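Local coordinates for protein histidine kinase (Pseudomonas aeruginosa, PDB 7C1I) that probably relays phosphoryl groups between sensor kinases and a response regulator, as a histidine-containing phosphotransfer (HPt) protein of a two-component system, at residues Asp48-Ala51 and Leu52-Thr55. Residues are numbered along the deposited sequence; the frame is centred on the assembly and turned at random.
Sequences DAQA and LRHT
Leu52 N donates to Asp48 O at 3.0 Å and closes the first turn of helix 49-65. Three more i to i+4 bonds follow: Arg53 N to Ala49 O at 2.9 Å, His54 N to Gln50 O, and Thr55 N to Ala51 O. Asp48 is the N-cap. Its carboxylate folds back over the helix start, and OD1 accepts from Ala51 N at 3.1 Å, met from above the carboxylate plane; this ties down an amide of the first turn, and the negative charge probably suits the positive end of the helix dipole.

Among the side chains, Leu52 lays CG 3.4 Å from Asp48 O and is itself buried, packing on Leu40 and Ala43 of helix 22-45, Ala82 and Leu87. Arg53 sends CG anti to its own N (chi1 178°), then bends at chi2 and chi3, which brings one face of its guanidinium over Gln50 O. In the conformer given, Gln50 turns at chi2 to run slantwise past it, amide and guanidinium planes 30° apart. Asp48 as cap and the four backbone bonds make the first turns of the helix, with Leu52 packed against helices 22-45 and 69-83 in the four-helix bundle characteristic of HPt domains.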
loop_
_atom_site.group_PDB
_atom_site.type_symbol
_atom_site.label_atom_id
_atom_site.label_comp_id
_atom_site.label_asym_id
_atom_site.label_seq_id
_atom_site.Cartn_x
_atom_site.Cartn_y
_atom_site.Cartn_z
ATOM N N ASP A 48 -0.755 -21.091 2.303
ATOM C CA ASP A 48 -1.113 -21.976 3.444
ATOM C C ASP A 48 -2.402 -21.560 4.161
ATOM O O ASP A 48 -2.339 -20.721 5.084
ATOM C CB ASP A 48 0.118 -22.155 4.334
ATOM C CG ASP A 48 0.044 -23.215 5.420
ATOM O OD1 ASP A 48 -1.113 -23.563 5.718
ATOM O OD2 ASP A 48 1.113 -23.461 6.010
ATOM N N ALA A 49 -3.554 -22.138 3.808
ATOM C CA ALA A 49 -4.890 -21.745 4.316
ATOM C C ALA A 49 -4.885 -22.051 5.818
ATOM O O ALA A 49 -5.495 -21.289 6.595
ATOM C CB ALA A 49 -6.064 -22.418 3.650
ATOM N N GLN A 50 -4.298 -23.169 6.258
ATOM C CA GLN A 50 -4.474 -23.524 7.694
ATOM C C GLN A 50 -3.601 -22.624 8.576
ATOM O O GLN A 50 -3.902 -22.310 9.745
ATOM C CB GLN A 50 -4.231 -25.024 7.871
ATOM C CG GLN A 50 -5.244 -25.907 7.155
ATOM C CD GLN A 50 -6.655 -25.707 7.652
ATOM O OE1 GLN A 50 -7.545 -25.614 6.810
ATOM N NE2 GLN A 50 -6.893 -25.449 8.928
ATOM N N ALA A 51 -2.472 -22.136 8.051
ATOM C CA ALA A 51 -1.599 -21.201 8.800
ATOM C C ALA A 51 -2.357 -19.870 8.859
ATOM O O ALA A 51 -2.332 -19.166 9.890
ATOM C CB ALA A 51 -0.201 -21.096 8.243
ATOM N N LEU A 52 -2.922 -19.440 7.727
ATOM C CA LEU A 52 -3.711 -18.179 7.692
ATOM C C LEU A 52 -4.796 -18.260 8.771
ATOM O O LEU A 52 -4.972 -17.332 9.584
ATOM C CB LEU A 52 -4.338 -17.861 6.331
ATOM C CG LEU A 52 -3.301 -17.446 5.288
ATOM C CD1 LEU A 52 -3.959 -17.496 3.919
ATOM C CD2 LEU A 52 -2.800 -16.034 5.553
ATOM N N ARG A 53 -5.518 -19.382 8.834
ATOM C CA ARG A 53 -6.694 -19.524 9.734
ATOM C C ARG A 53 -6.237 -19.488 11.197
ATOM O O ARG A 53 -6.823 -18.704 11.970
ATOM C CB ARG A 53 -7.304 -20.909 9.489
ATOM C CG ARG A 53 -8.491 -21.241 10.380
ATOM C CD ARG A 53 -8.772 -22.665 10.830
ATOM N NE ARG A 53 -7.640 -23.518 11.167
ATOM C CZ ARG A 53 -6.931 -23.573 12.289
ATOM N NH1 ARG A 53 -7.235 -22.861 13.361
ATOM N NH2 ARG A 53 -5.843 -24.319 12.362
ATOM N N HIS A 54 -5.135 -20.171 11.516
ATOM C CA HIS A 54 -4.651 -20.337 12.914
ATOM C C HIS A 54 -4.038 -19.018 13.399
ATOM O O HIS A 54 -4.472 -18.527 14.461
ATOM C CB HIS A 54 -3.615 -21.464 13.020
ATOM C CG HIS A 54 -3.055 -21.596 14.397
ATOM N ND1 HIS A 54 -3.651 -22.392 15.354
ATOM C CD2 HIS A 54 -1.940 -21.097 14.970
ATOM C CE1 HIS A 54 -2.955 -22.345 16.472
ATOM N NE2 HIS A 54 -1.896 -21.549 16.262
ATOM N N THR A 55 -3.277 -18.349 12.526
ATOM C CA THR A 55 -2.634 -17.079 12.956
ATOM C C THR A 55 -3.745 -16.032 13.079
ATOM O O THR A 55 -3.731 -15.155 13.972
ATOM C CB THR A 55 -1.555 -16.635 11.959
ATOM O OG1 THR A 55 -0.573 -17.671 11.950
ATOM C CG2 THR A 55 -0.941 -15.312 12.366
#